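Local coordinates for protein catalase (Exiguobacterium oxidotolerans, PDB 2J2M) that breaks down hydrogen peroxide into water and oxygen, probably at the heme held in each subunit of a tetramer, at residues A[447-461]-A[473-485]. Numbering follows the deposited sequence.
Sequences LQQVRHENTVLLAIC and KLSEALNVDIKPF
Ile-460 puts both arms of its beta-branched side chain to work against 473-485. CG1 lies anti to the carbonyl carbon (chi1 -59°), which carries CD1 between Leu-478 and Val-480, 3.9 Å from Leu-478 CD2, while CG2, anti to the backbone N, diverges from it and reaches Ile-482 CG2 at 3.7 Å and the backbone of Ser-475. A branched aliphatic residue suits this place because one branch can meet Leu-478 and Val-480 and the other Ile-482. One turn back, Leu-457 forks over the chain's last modelled residues: CD2 rests on Ile-482 CG2, and CD1 stands over a face of the Phe-485 ring in a CH-pi contact, 3.8 Å from the ring centroid and 16° off the ring normal. Ile-482 CG2 sits among Leu-457, Ile-460 and the sulfur of Cys-461.

At the other end Leu-478 spreads its methyls, CD2 meeting Leu-447 CB at 4.0 Å and CD1 lying by the aliphatic CG of Gln-448, whose polar end suits the exposed margin; Val-456 CG1 closes in on Leu-478 CG. This is the C-terminal helical region of the catalase, where helices 453-466 and 468-477 form a helical hairpin and the tail after the second helix crosses over the first. Ser-475 helps hold the return, which also contains a cis peptide before Asn-479: its short side chain donates a 2.6 Å hydrogen bond from OG to Val-480 O from above the carbonyl plane. With a backbone bond from Val-480 N to Ser-475 O, this holds the extended residues 479-481 with Val-480 turned toward 453-461. Farther out, Leu-474 also packs on Leu-440 and Leu-443 of helix 433-447, and Leu-447 touches Trp-164 of helix 160-169. His-452, N-cap of helix 453-466, is held through ND1 by Asp-161.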
loop_
_atom_site.group_PDB
_atom_site.type_symbol
_atom_site.label_atom_id
_atom_site.label_comp_id
_atom_site.label_asym_id
_atom_site.label_seq_id
_atom_site.Cartn_x
_atom_site.Cartn_y
_atom_site.Cartn_z
ATOM N N LEU A 447 25.560 1.595 32.521
ATOM C CA LEU A 447 25.017 2.605 33.440
ATOM C C LEU A 447 25.853 3.876 33.490
ATOM O O LEU A 447 25.339 4.935 33.834
ATOM C CB LEU A 447 24.730 2.025 34.832
ATOM C CG LEU A 447 23.574 1.006 34.839
ATOM C CD1 LEU A 447 23.712 -0.026 35.990
ATOM C CD2 LEU A 447 22.209 1.699 34.850
ATOM N N GLN A 448 27.127 3.776 33.118
ATOM C CA GLN A 448 28.008 4.953 32.996
ATOM C C GLN A 448 27.514 5.906 31.915
ATOM O O GLN A 448 27.900 7.081 31.910
ATOM C CB GLN A 448 29.460 4.546 32.705
ATOM C CG GLN A 448 30.298 4.343 33.964
ATOM C CD GLN A 448 31.592 3.562 33.733
ATOM O OE1 GLN A 448 31.927 3.174 32.594
ATOM N NE2 GLN A 448 32.328 3.317 34.819
ATOM N N GLN A 449 26.664 5.395 31.013
ATOM C CA GLN A 449 26.114 6.176 29.901
ATOM C C GLN A 449 24.757 6.826 30.197
ATOM O O GLN A 449 24.262 7.608 29.380
ATOM C CB GLN A 449 25.997 5.300 28.652
ATOM C CG GLN A 449 27.313 4.910 28.022
ATOM C CD GLN A 449 27.128 3.841 26.948
ATOM O OE1 GLN A 449 26.729 4.129 25.797
ATOM N NE2 GLN A 449 27.413 2.595 27.319
ATOM N N VAL A 450 24.154 6.487 31.340
ATOM C CA VAL A 450 22.920 7.126 31.812
ATOM C C VAL A 450 23.273 8.519 32.376
ATOM O O VAL A 450 24.303 8.672 33.033
ATOM C CB VAL A 450 22.134 6.241 32.866
ATOM C CG1 VAL A 450 20.856 6.943 33.359
ATOM C CG2 VAL A 450 21.762 4.866 32.289
ATOM N N ARG A 451 22.437 9.525 32.104
ATOM C CA ARG A 451 22.779 10.930 32.404
ATOM C C ARG A 451 21.846 11.517 33.465
ATOM O O ARG A 451 21.892 12.710 33.764
ATOM C CB ARG A 451 22.765 11.794 31.121
ATOM C CG ARG A 451 23.743 11.308 30.021
ATOM C CD ARG A 451 23.713 12.166 28.723
ATOM N NE ARG A 451 22.386 12.224 28.091
ATOM C CZ ARG A 451 21.893 11.296 27.265
ATOM N NH1 ARG A 451 22.613 10.224 26.953
ATOM N NH2 ARG A 451 20.679 11.446 26.738
ATOM N N HIS A 452 20.990 10.667 34.021
ATOM C CA HIS A 452 20.054 11.081 35.039
ATOM C C HIS A 452 20.321 10.238 36.264
ATOM O O HIS A 452 20.143 9.017 36.240
ATOM C CB HIS A 452 18.616 10.914 34.548
ATOM C CG HIS A 452 18.187 11.965 33.568
ATOM N ND1 HIS A 452 18.535 11.927 32.232
ATOM C CD2 HIS A 452 17.437 13.081 33.730
ATOM C CE1 HIS A 452 18.020 12.977 31.616
ATOM N NE2 HIS A 452 17.352 13.696 32.503
ATOM N N GLU A 453 20.757 10.905 37.335
ATOM C CA GLU A 453 21.141 10.235 38.578
ATOM C C GLU A 453 20.038 9.330 39.173
ATOM O O GLU A 453 20.305 8.183 39.538
ATOM C CB GLU A 453 21.625 11.256 39.619
ATOM C CG GLU A 453 22.429 10.614 40.755
ATOM C CD GLU A 453 22.742 11.579 41.925
ATOM O OE1 GLU A 453 22.491 12.817 41.784
ATOM O OE2 GLU A 453 23.237 11.073 42.983
ATOM N N ASN A 454 18.813 9.839 39.257
ATOM C CA ASN A 454 17.705 9.053 39.808
ATOM C C ASN A 454 17.521 7.679 39.118
ATOM O O ASN A 454 17.255 6.667 39.784
ATOM C CB ASN A 454 16.408 9.858 39.782
ATOM C CG ASN A 454 15.322 9.236 40.641
ATOM O OD1 ASN A 454 14.399 8.590 40.123
ATOM N ND2 ASN A 454 15.425 9.417 41.964
ATOM N N THR A 455 17.690 7.649 37.796
ATOM C CA THR A 455 17.627 6.400 37.033
ATOM C C THR A 455 18.733 5.423 37.447
ATOM O O THR A 455 18.457 4.244 37.685
ATOM C CB THR A 455 17.666 6.669 35.512
ATOM O OG1 THR A 455 16.531 7.456 35.153
ATOM C CG2 THR A 455 17.654 5.356 34.710
ATOM N N VAL A 456 19.972 5.912 37.551
ATOM C CA VAL A 456 21.090 5.085 38.047
ATOM C C VAL A 456 20.816 4.509 39.442
ATOM O O VAL A 456 20.914 3.298 39.630
ATOM C CB VAL A 456 22.451 5.832 38.030
ATOM C CG1 VAL A 456 23.570 4.887 38.422
ATOM C CG2 VAL A 456 22.722 6.422 36.644
ATOM N N LEU A 457 20.462 5.383 40.396
ATOM C CA LEU A 457 20.057 5.005 41.761
ATOM C C LEU A 457 18.984 3.908 41.734
ATOM O O LEU A 457 19.102 2.879 42.419
ATOM C CB LEU A 457 19.485 6.235 42.486
ATOM C CG LEU A 457 19.482 6.428 44.013
ATOM C CD1 LEU A 457 18.133 6.981 44.500
ATOM C CD2 LEU A 457 19.893 5.192 44.833
ATOM N N LEU A 458 17.940 4.133 40.936
ATOM C CA LEU A 458 16.851 3.169 40.811
ATOM C C LEU A 458 17.357 1.853 40.217
ATOM O O LEU A 458 16.940 0.787 40.646
ATOM C CB LEU A 458 15.712 3.723 39.946
ATOM C CG LEU A 458 14.263 3.661 40.450
ATOM C CD1 LEU A 458 13.284 3.806 39.286
ATOM C CD2 LEU A 458 13.932 2.402 41.287
ATOM N N ALA A 459 18.257 1.919 39.237
ATOM C CA ALA A 459 18.786 0.683 38.658
ATOM C C ALA A 459 19.519 -0.131 39.716
ATOM O O ALA A 459 19.247 -1.311 39.871
ATOM C CB ALA A 459 19.676 0.961 37.464
ATOM N N ILE A 460 20.412 0.523 40.469
ATOM C CA ILE A 460 21.205 -0.141 41.511
ATOM C C ILE A 460 20.285 -0.699 42.588
ATOM O O ILE A 460 20.484 -1.815 43.047
ATOM C CB ILE A 460 22.301 0.791 42.137
ATOM C CG1 ILE A 460 23.268 1.296 41.062
ATOM C CG2 ILE A 460 23.107 0.050 43.203
ATOM C CD1 ILE A 460 24.096 2.539 41.484
ATOM N N CYS A 461 19.272 0.075 42.969
ATOM C CA CYS A 461 18.269 -0.395 43.930
ATOM C C CYS A 461 17.517 -1.638 43.458
ATOM O O CYS A 461 17.362 -2.583 44.232
ATOM C CB CYS A 461 17.304 0.724 44.343
ATOM S SG CYS A 461 18.119 1.962 45.416
ATOM N N LYS A 473 28.288 -3.986 44.780
ATOM C CA LYS A 473 29.348 -3.859 43.778
ATOM C C LYS A 473 29.051 -2.770 42.754
ATOM O O LYS A 473 29.914 -1.958 42.452
ATOM C CB LYS A 473 29.619 -5.196 43.099
ATOM C CG LYS A 473 30.260 -6.203 44.025
ATOM C CD LYS A 473 30.061 -7.625 43.562
ATOM C CE LYS A 473 31.063 -8.547 44.279
ATOM N NZ LYS A 473 31.025 -9.968 43.785
ATOM N N LEU A 474 27.817 -2.743 42.255
ATOM C CA LEU A 474 27.374 -1.712 41.319
ATOM C C LEU A 474 27.479 -0.320 41.946
ATOM O O LEU A 474 27.913 0.623 41.300
ATOM C CB LEU A 474 25.934 -1.985 40.857
ATOM C CG LEU A 474 25.647 -3.055 39.792
ATOM C CD1 LEU A 474 24.143 -3.280 39.678
ATOM C CD2 LEU A 474 26.215 -2.660 38.440
ATOM N N SER A 475 27.065 -0.218 43.204
ATOM C CA SER A 475 27.147 1.011 43.998
ATOM C C SER A 475 28.580 1.540 44.101
ATOM O O SER A 475 28.813 2.730 43.944
ATOM C CB SER A 475 26.592 0.749 45.403
ATOM O OG SER A 475 26.842 1.845 46.260
ATOM N N GLU A 476 29.526 0.640 44.365
ATOM C CA GLU A 476 30.934 0.996 44.490
ATOM C C GLU A 476 31.508 1.438 43.157
ATOM O O GLU A 476 32.146 2.492 43.072
ATOM C CB GLU A 476 31.759 -0.164 45.067
ATOM C CG GLU A 476 31.630 -0.341 46.590
ATOM C CD GLU A 476 32.953 -0.778 47.241
ATOM O OE1 GLU A 476 32.932 -1.645 48.160
ATOM O OE2 GLU A 476 34.015 -0.239 46.825
ATOM N N ALA A 477 31.255 0.644 42.117
ATOM C CA ALA A 477 31.787 0.923 40.788
ATOM C C ALA A 477 31.221 2.206 40.166
ATOM O O ALA A 477 31.823 2.754 39.260
ATOM C CB ALA A 477 31.578 -0.283 39.852
ATOM N N LEU A 478 30.104 2.708 40.688
ATOM C CA LEU A 478 29.336 3.757 39.991
ATOM C C LEU A 478 29.501 5.274 40.256
ATOM O O LEU A 478 28.979 6.039 39.470
ATOM C CB LEU A 478 27.853 3.368 39.830
ATOM C CG LEU A 478 27.297 3.022 38.424
ATOM C CD1 LEU A 478 28.328 2.921 37.283
ATOM C CD2 LEU A 478 26.394 1.778 38.468
ATOM N N ASN A 479 30.104 5.781 41.328
ATOM C CA ASN A 479 30.051 5.333 42.691
ATOM C C ASN A 479 28.846 6.106 43.240
ATOM O O ASN A 479 28.863 7.339 43.301
ATOM C CB ASN A 479 31.301 5.815 43.438
ATOM C CG ASN A 479 32.587 5.739 42.592
ATOM O OD1 ASN A 479 32.722 6.409 41.557
ATOM N ND2 ASN A 479 33.555 4.943 43.063
ATOM N N VAL A 480 27.786 5.390 43.591
ATOM C CA VAL A 480 26.544 5.999 44.062
ATOM C C VAL A 480 26.136 5.305 45.365
ATOM O O VAL A 480 25.895 4.092 45.364
ATOM C CB VAL A 480 25.410 5.824 43.015
ATOM C CG1 VAL A 480 24.067 6.312 43.577
ATOM C CG2 VAL A 480 25.748 6.532 41.694
ATOM N N ASP A 481 26.071 6.042 46.477
ATOM C CA ASP A 481 25.709 5.375 47.735
ATOM C C ASP A 481 24.204 5.196 47.875
ATOM O O ASP A 481 23.432 6.151 47.819
ATOM C CB ASP A 481 26.364 5.988 48.994
ATOM C CG ASP A 481 25.974 7.434 49.225
ATOM O OD1 ASP A 481 25.862 8.178 48.220
ATOM O OD2 ASP A 481 25.796 7.834 50.406
ATOM N N ILE A 482 23.821 3.937 48.027
ATOM C CA ILE A 482 22.429 3.522 48.143
ATOM C C ILE A 482 22.043 3.324 49.602
ATOM O O ILE A 482 20.877 3.073 49.902
ATOM C CB ILE A 482 22.184 2.195 47.385
ATOM C CG1 ILE A 482 23.245 1.163 47.782
ATOM C CG2 ILE A 482 22.179 2.430 45.876
ATOM C CD1 ILE A 482 22.912 -0.255 47.393
ATOM N N LYS A 483 23.036 3.429 50.488
ATOM C CA LYS A 483 22.864 3.287 51.945
ATOM C C LYS A 483 21.756 4.160 52.536
ATOM O O LYS A 483 20.936 3.641 53.292
ATOM C CB LYS A 483 24.182 3.567 52.683
ATOM C CG LYS A 483 24.934 2.326 53.138
ATOM C CD LYS A 483 26.370 2.667 53.536
ATOM C CE LYS A 483 27.336 2.411 52.377
ATOM N NZ LYS A 483 28.753 2.436 52.857
ATOM N N PRO A 484 21.731 5.481 52.202
ATOM C CA PRO A 484 20.664 6.376 52.690
ATOM C C PRO A 484 19.274 5.862 52.348
ATOM O O PRO A 484 18.312 6.147 53.058
ATOM C CB PRO A 484 20.930 7.673 51.928
ATOM C CG PRO A 484 22.404 7.650 51.662
ATOM C CD PRO A 484 22.706 6.219 51.371
ATOM N N PHE A 485 19.185 5.113 51.254
ATOM C CA PHE A 485 17.946 4.474 50.825
ATOM C C PHE A 485 18.048 3.003 51.239
ATOM O O PHE A 485 17.099 2.238 51.109
ATOM C CB PHE A 485 17.772 4.606 49.298
ATOM C CG PHE A 485 17.905 6.029 48.783
ATOM C CD1 PHE A 485 19.151 6.551 48.439
ATOM C CD2 PHE A 485 16.780 6.845 48.643
ATOM C CE1 PHE A 485 19.282 7.858 47.970
ATOM C CE2 PHE A 485 16.901 8.158 48.177
ATOM C CZ PHE A 485 18.159 8.663 47.837
#